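Local coordinates for Alpha/beta hydrolase fold protein (PDB 4Y7D) that probably acts as a hydrolase of the alpha/beta hydrolase fold, with its natural substrate not established, at residues 113-116 with 117-120; 156-159 with 160-164; 188-191 with 192-196. One frame throughout, in Å; residues are numbered along the deposited sequence.

Contact 1. Residues 113-116 with 117-120; sequences SYRL and AARH
Four backbone hydrogen bonds join 113-116 to 117-120, from Ala117, Ala118, Arg119 and His120 N to the carbonyl oxygens of Ser113, Tyr114, Arg115 and Leu116. The last, His120 N to Leu116 O at 2.8 Å, is the most bent (142°), and His120 is where the chain leaves helical geometry. Apolar contact follows the same step: Leu116 CD1 lies 3.8 Å from His120 CB, the two side chains crossing at about a right angle. With CG anti to the backbone N (chi1 -178°), Leu116 reaches toward the last turn and also packs on Val103 and Tyr89. The charged ends form a third group. Arg115, bent at chi2 and chi3, brings NH2 to 3.8 Å from Arg119 NE, near the plane of the Arg119 guanidinium, the two planes 38° apart. Both groups form salt bridges to Asp83, whose carboxylate probably offsets their like charge; Glu87 takes Arg119 NH1 and also accepts from His120 NE2. Arg115 NH1 donates to Leu233 O and forms a salt bridge with Glu234. This is the closing turn of the crossover helix in the beta-alpha-beta unit 101-106, 110-119, 124-130 of the alpha/beta hydrolase fold.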
loop_
_atom_site.group_PDB
_atom_site.type_symbol
_atom_site.label_atom_id
_atom_site.label_comp_id
_atom_site.label_asym_id
_atom_site.label_seq_id
_atom_site.Cartn_x
_atom_site.Cartn_y
_atom_site.Cartn_z
ATOM N N SER A 113 7.327 -4.777 4.539
ATOM C CA SER A 113 8.313 -3.945 3.789
ATOM C C SER A 113 9.406 -3.455 4.749
ATOM O O SER A 113 10.625 -3.488 4.405
ATOM C CB SER A 113 7.621 -2.786 3.116
ATOM O OG SER A 113 6.639 -3.222 2.177
ATOM N N TYR A 114 9.000 -2.948 5.930
ATOM C CA TYR A 114 9.960 -2.578 6.938
ATOM C C TYR A 114 10.845 -3.765 7.326
ATOM O O TYR A 114 12.085 -3.590 7.461
ATOM C CB TYR A 114 9.328 -1.982 8.165
ATOM C CG TYR A 114 8.764 -0.594 7.987
ATOM C CD1 TYR A 114 9.542 0.455 7.438
ATOM C CD2 TYR A 114 7.454 -0.317 8.327
ATOM C CE1 TYR A 114 9.049 1.726 7.331
ATOM C CE2 TYR A 114 6.930 0.975 8.227
ATOM C CZ TYR A 114 7.717 1.994 7.704
ATOM O OH TYR A 114 7.227 3.262 7.595
ATOM N N ARG A 115 10.271 -4.945 7.499
ATOM C CA ARG A 115 11.109 -6.111 7.804
ATOM C C ARG A 115 12.141 -6.445 6.696
ATOM O O ARG A 115 13.267 -6.896 6.983
ATOM C CB ARG A 115 10.274 -7.347 8.140
ATOM C CG ARG A 115 9.532 -7.293 9.480
ATOM C CD ARG A 115 10.437 -6.929 10.658
ATOM N NE ARG A 115 11.396 -8.002 10.904
ATOM C CZ ARG A 115 12.518 -7.879 11.586
ATOM N NH1 ARG A 115 12.951 -6.684 12.014
ATOM N NH2 ARG A 115 13.263 -8.967 11.763
ATOM N N LEU A 116 11.732 -6.289 5.450
ATOM C CA LEU A 116 12.634 -6.527 4.331
ATOM C C LEU A 116 13.796 -5.531 4.407
ATOM O O LEU A 116 14.970 -5.902 4.323
ATOM C CB LEU A 116 11.885 -6.367 3.010
ATOM C CG LEU A 116 12.726 -6.642 1.752
ATOM C CD1 LEU A 116 13.186 -8.107 1.686
ATOM C CD2 LEU A 116 11.979 -6.281 0.498
ATOM N N ALA A 117 13.479 -4.246 4.603
ATOM C CA ALA A 117 14.536 -3.245 4.700
ATOM C C ALA A 117 15.444 -3.446 5.926
ATOM O O ALA A 117 16.650 -3.194 5.848
ATOM C CB ALA A 117 13.960 -1.811 4.665
ATOM N N ALA A 118 14.865 -3.889 7.046
ATOM C CA ALA A 118 15.593 -4.107 8.299
ATOM C C ALA A 118 16.508 -5.299 8.252
ATOM O O ALA A 118 17.665 -5.210 8.673
ATOM C CB ALA A 118 14.610 -4.257 9.482
ATOM N N ARG A 119 16.006 -6.432 7.784
ATOM C CA ARG A 119 16.721 -7.686 7.850
ATOM C C ARG A 119 17.416 -8.084 6.573
ATOM O O ARG A 119 18.353 -8.876 6.622
ATOM C CB ARG A 119 15.733 -8.778 8.337
ATOM C CG ARG A 119 16.409 -10.074 8.786
ATOM C CD ARG A 119 15.466 -10.981 9.582
ATOM N NE ARG A 119 14.250 -11.225 8.823
ATOM C CZ ARG A 119 14.162 -12.070 7.793
ATOM N NH1 ARG A 119 15.238 -12.783 7.414
ATOM N NH2 ARG A 119 12.997 -12.197 7.126
ATOM N N HIS A 120 17.019 -7.521 5.433
ATOM C CA HIS A 120 17.644 -7.740 4.141
ATOM C C HIS A 120 18.072 -6.398 3.524
ATOM O O HIS A 120 17.699 -6.072 2.387
ATOM C CB HIS A 120 16.652 -8.424 3.210
ATOM C CG HIS A 120 16.259 -9.811 3.619
ATOM N ND1 HIS A 120 16.903 -10.924 3.139
ATOM C CD2 HIS A 120 15.264 -10.264 4.414
ATOM C CE1 HIS A 120 16.344 -12.005 3.651
ATOM N NE2 HIS A 120 15.338 -11.629 4.413
#

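Contact 2. Residues 156-159 with 160-164; sequences RRML and QLMAA
Gln160 lays its amide alongside the aliphatic part of Arg156, NE2 coming 3.5 Å from Arg156 CG and 3.8 Å from Arg156 CD. The two side chains run side by side in the same direction, their guanidinium and amide planes 43° apart. One water joins their polar ends: it accepts from Arg156 NE at 2.9 Å, at the edge of the guanidinium and in its plane, and from Gln160 NE2 at 2.7 Å. Gln160 CG stands anti to its own carbonyl carbon (chi1 -66°), and the extended chain then runs back over the preceding turn, bringing CG to 3.2 Å from Arg156 O. Gln160 has two conformers; the amide contacts and the water bridge belong to one of them and are to that extent less certain. These i to i+4 pairings belong to helix 153-165, one of a run of helices inserted between strands 124-130 and 242-247, the place of the cap in many alpha/beta hydrolases. Backbone hydrogen bonds from Gln160, Leu161, Met162 and Ala163 N to the carbonyls of Arg156, Arg157, Met158 and Leu159 keep the helix regular. A looser apolar pair lies between selenomethionines: Met158 CG is 4.3 Å from Met162 SE, while Met162 CG rests 3.3 Å from Met158 O. Leu159 is buried and packs on Leu170 of helix 167-177; Ala163 touches both Leu170 and Val208 of helix 197-209.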
loop_
_atom_site.group_PDB
_atom_site.type_symbol
_atom_site.label_atom_id
_atom_site.label_comp_id
_atom_site.label_asym_id
_atom_site.label_seq_id
_atom_site.Cartn_x
_atom_site.Cartn_y
_atom_site.Cartn_z
ATOM N N ARG A 156 -19.101 -6.337 -1.980
ATOM C CA ARG A 156 -18.176 -6.297 -3.110
ATOM C C ARG A 156 -18.875 -5.934 -4.441
ATOM O O ARG A 156 -18.392 -5.044 -5.176
ATOM C CB ARG A 156 -17.416 -7.638 -3.260
ATOM C CG ARG A 156 -16.285 -7.598 -4.286
ATOM C CD ARG A 156 -15.593 -8.955 -4.464
ATOM N NE ARG A 156 -16.542 -10.056 -4.716
ATOM C CZ ARG A 156 -16.738 -11.136 -3.937
ATOM N NH1 ARG A 156 -16.067 -11.343 -2.804
ATOM N NH2 ARG A 156 -17.632 -12.041 -4.313
ATOM N N ARG A 157 -19.987 -6.597 -4.757
ATOM C CA ARG A 157 -20.722 -6.333 -5.992
ATOM C C ARG A 157 -21.293 -4.904 -6.017
ATOM O O ARG A 157 -21.267 -4.218 -7.045
ATOM C CB ARG A 157 -21.829 -7.385 -6.193
ATOM C CG ARG A 157 -21.280 -8.789 -6.457
ATOM C CD ARG A 157 -22.354 -9.852 -6.666
ATOM N NE ARG A 157 -22.533 -10.722 -5.496
ATOM C CZ ARG A 157 -23.679 -10.921 -4.827
ATOM N NH1 ARG A 157 -24.824 -10.319 -5.172
ATOM N NH2 ARG A 157 -23.686 -11.757 -3.786
HETATM N N MSE A 158 -21.780 -4.434 -4.872
HETATM C CA MSE A 158 -22.265 -3.051 -4.780
HETATM C C MSE A 158 -21.157 -2.068 -5.043
HETATM O O MSE A 158 -21.354 -1.127 -5.785
HETATM C CB MSE A 158 -22.902 -2.778 -3.423
HETATM C CG MSE A 158 -23.678 -1.479 -3.483
HETATM SE SE MSE A 158 -24.704 -1.315 -1.796
HETATM C CE MSE A 158 -24.833 -3.231 -1.346
ATOM N N LEU A 159 -19.981 -2.267 -4.446
ATOM C CA LEU A 159 -18.847 -1.360 -4.694
ATOM C C LEU A 159 -18.463 -1.336 -6.173
ATOM O O LEU A 159 -18.150 -0.283 -6.712
ATOM C CB LEU A 159 -17.614 -1.743 -3.875
ATOM C CG LEU A 159 -17.773 -1.536 -2.363
ATOM C CD1 LEU A 159 -16.686 -2.261 -1.630
ATOM C CD2 LEU A 159 -17.758 -0.065 -1.996
ATOM N N GLN A 160 -18.458 -2.505 -6.808
ATOM C CA GLN A 160 -18.154 -2.613 -8.233
ATOM C C GLN A 160 -19.149 -1.843 -9.075
ATOM O O GLN A 160 -18.762 -1.101 -9.974
ATOM C CB GLN A 160 -18.123 -4.081 -8.663
ATOM C CG GLN A 160 -16.984 -4.877 -8.036
ATOM C CD GLN A 160 -17.133 -6.379 -8.222
ATOM O OE1 GLN A 160 -18.153 -6.851 -8.740
ATOM N NE2 GLN A 160 -16.120 -7.140 -7.794
ATOM N N LEU A 161 -20.441 -2.016 -8.774
ATOM C CA LEU A 161 -21.479 -1.242 -9.465
ATOM C C LEU A 161 -21.321 0.239 -9.223
ATOM O O LEU A 161 -21.462 1.036 -10.135
ATOM C CB LEU A 161 -22.893 -1.672 -9.037
ATOM C CG LEU A 161 -23.428 -3.020 -9.491
ATOM C CD1 LEU A 161 -24.942 -3.037 -9.310
ATOM C CD2 LEU A 161 -23.086 -3.296 -10.958
HETATM N N MSE A 162 -21.009 0.643 -7.995
HETATM C CA MSE A 162 -20.858 2.077 -7.724
HETATM C C MSE A 162 -19.695 2.644 -8.516
HETATM O O MSE A 162 -19.785 3.745 -9.070
HETATM C CB MSE A 162 -20.689 2.286 -6.216
HETATM C CG MSE A 162 -21.990 2.068 -5.468
HETATM SE SE MSE A 162 -21.694 2.316 -3.510
HETATM C CE MSE A 162 -21.442 4.261 -3.595
ATOM N N ALA A 163 -18.602 1.912 -8.555
ATOM C CA ALA A 163 -17.393 2.351 -9.267
ATOM C C ALA A 163 -17.671 2.502 -10.736
ATOM O O ALA A 163 -17.163 3.416 -11.370
ATOM C CB ALA A 163 -16.237 1.361 -9.081
ATOM N N ALA A 164 -18.486 1.598 -11.274
ATOM C CA ALA A 164 -18.812 1.614 -12.712
ATOM C C ALA A 164 -19.822 2.672 -13.070
ATOM O O ALA A 164 -19.757 3.278 -14.157
ATOM C CB ALA A 164 -19.307 0.246 -13.157
HETATM O O HOH W 1 -17.511 -9.480 -7.424
#

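Contact 3. Residues 188-191 with 192-196; sequences ERVA and QIMAD
The last turns of helix 183-194, one of the helices inserted between strands 124-130 and 242-247, carry a polar cluster of Glu188, Arg189 and Gln192 on one flank and apolar side chains on another. Arg189 NH2 donates to Gln192 OE1 at 2.9 Å, with an N-H...O angle of 145°. The guanidinium and amide planes are only 3° apart, yet they are stepped: the acceptor lies 22° out of the guanidinium plane. Arg189 reaches this position because its chain bends at chi2 and chi3, which turns NH2 toward Gln192 OE1. Gln192, extended beyond CG, reaches back to meet it, its CG 3.3 Å from Glu188 O. Water completes the cluster, donating to Glu188 OE2 at 2.7 Å in one of the two Glu188 conformers and accepting from Gln192 NE2 at 3.1 Å and from Arg189 NH2. In that conformer carboxylate and guanidinium are joined through water; both ends of the Gln192 amide are engaged. Arg189 NH1 bonds Ala275 O, which ties this buried arginine to a loop after strand 269-273. On the apolar flank, Ile193 CD1 meets Arg189 CG at 4.0 Å, and Val190 CG1 lies alongside CG of Met194, a selenomethionine, at 4.2 Å. Ile193 also packs on Val171 and Ile175 of helix 167-177, and Val190 touches Ser172. Backbone bonds from Gln192, Ile193 and Met194 N to the carbonyls of Glu188, Arg189 and Val190 are followed by a weak one from Ala195 N to Ala191 O. Beyond it Asp196 is the N-cap of helix 197-209, its OD1 accepting from Asp198 N and its OD2 in a salt bridge with Lys199. One helix gives way to the next across a short, N-capped helix-to-helix junction.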
loop_
_atom_site.group_PDB
_atom_site.type_symbol
_atom_site.label_atom_id
_atom_site.label_comp_id
_atom_site.label_asym_id
_atom_site.label_seq_id
_atom_site.Cartn_x
_atom_site.Cartn_y
_atom_site.Cartn_z
ATOM N N GLU A 188 -14.460 19.511 -1.473
ATOM C CA GLU A 188 -13.383 20.166 -2.215
ATOM C C GLU A 188 -12.419 19.133 -2.822
ATOM O O GLU A 188 -11.997 19.265 -3.977
ATOM C CB GLU A 188 -12.636 21.151 -1.309
ATOM C CG GLU A 188 -11.572 21.989 -2.022
ATOM C CD GLU A 188 -11.011 23.116 -1.140
ATOM O OE1 GLU A 188 -11.748 24.071 -0.816
ATOM O OE2 GLU A 188 -9.835 23.058 -0.771
ATOM N N ARG A 189 -12.097 18.093 -2.045
ATOM C CA ARG A 189 -11.203 17.029 -2.479
ATOM C C ARG A 189 -11.853 16.214 -3.579
ATOM O O ARG A 189 -11.235 15.923 -4.570
ATOM C CB ARG A 189 -10.760 16.140 -1.305
ATOM C CG ARG A 189 -9.725 15.088 -1.720
ATOM C CD ARG A 189 -8.321 15.652 -2.021
ATOM N NE ARG A 189 -7.730 16.074 -0.759
ATOM C CZ ARG A 189 -7.734 17.303 -0.288
ATOM N NH1 ARG A 189 -7.270 17.519 0.913
ATOM N NH2 ARG A 189 -8.166 18.325 -1.024
ATOM N N VAL A 190 -13.149 15.916 -3.414
ATOM C CA VAL A 190 -13.903 15.168 -4.398
ATOM C C VAL A 190 -13.900 15.904 -5.751
ATOM O O VAL A 190 -13.684 15.284 -6.792
ATOM C CB VAL A 190 -15.331 14.855 -3.873
ATOM C CG1 VAL A 190 -16.214 14.306 -4.988
ATOM C CG2 VAL A 190 -15.281 13.906 -2.702
ATOM N N ALA A 191 -14.123 17.213 -5.741
ATOM C CA ALA A 191 -14.177 17.984 -7.001
ATOM C C ALA A 191 -12.826 17.961 -7.724
ATOM O O ALA A 191 -12.773 17.793 -8.945
ATOM C CB ALA A 191 -14.629 19.406 -6.734
ATOM N N GLN A 192 -11.735 18.047 -6.950
ATOM C CA GLN A 192 -10.383 17.888 -7.488
ATOM C C GLN A 192 -10.200 16.528 -8.182
ATOM O O GLN A 192 -9.674 16.438 -9.282
ATOM C CB GLN A 192 -9.355 18.034 -6.358
ATOM C CG GLN A 192 -9.265 19.486 -5.874
ATOM C CD GLN A 192 -8.637 19.587 -4.500
ATOM O OE1 GLN A 192 -8.206 18.569 -3.912
ATOM N NE2 GLN A 192 -8.620 20.791 -3.960
ATOM N N ILE A 193 -10.658 15.472 -7.530
ATOM C CA ILE A 193 -10.497 14.151 -8.026
ATOM C C ILE A 193 -11.320 13.934 -9.286
ATOM O O ILE A 193 -10.843 13.356 -10.236
ATOM C CB ILE A 193 -10.883 13.140 -6.940
ATOM C CG1 ILE A 193 -9.836 13.196 -5.825
ATOM C CG2 ILE A 193 -11.004 11.719 -7.529
ATOM C CD1 ILE A 193 -10.177 12.368 -4.600
HETATM N N MSE A 194 -12.547 14.435 -9.303
HETATM C CA MSE A 194 -13.403 14.337 -10.495
HETATM C C MSE A 194 -12.892 15.201 -11.645
HETATM O O MSE A 194 -13.366 15.055 -12.773
HETATM C CB MSE A 194 -14.838 14.741 -10.171
HETATM C CG MSE A 194 -15.544 13.890 -9.108
HETATM SE SE MSE A 194 -15.302 11.968 -9.335
HETATM C CE MSE A 194 -16.499 11.774 -10.881
ATOM N N ALA A 195 -11.923 16.085 -11.398
ATOM C CA ALA A 195 -11.289 16.852 -12.467
ATOM C C ALA A 195 -9.980 16.257 -12.971
ATOM O O ALA A 195 -9.402 16.760 -13.926
ATOM C CB ALA A 195 -11.041 18.279 -11.988
ATOM N N ASP A 196 -9.502 15.202 -12.348
ATOM C CA ASP A 196 -8.239 14.569 -12.739
ATOM C C ASP A 196 -8.490 13.084 -12.918
ATOM O O ASP A 196 -8.558 12.348 -11.928
ATOM C CB ASP A 196 -7.153 14.834 -11.678
ATOM C CG ASP A 196 -5.793 14.183 -12.032
ATOM O OD1 ASP A 196 -5.702 13.242 -12.831
ATOM O OD2 ASP A 196 -4.789 14.599 -11.464
HETATM O O HOH W 2 -7.628 21.498 -1.113
#

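Contact 1 is the buried one, in the crossover helix 110-119 beside the central sheet, while 156-164 lies at the surface and 188-196 is partly buried. Contacts 2 and 3, with centres about 20 Å apart, sit on the far side of the chain's centre from contact 1; both pack against helix 167-177. The chemistry follows the setting. In contact 1, arginine charges are met by carboxylates from elsewhere in the chain. Contacts 2 and 3 both pair an arginine with a glutamine and a water, but only contact 3 adds a direct side-chain hydrogen bond and a carboxylate.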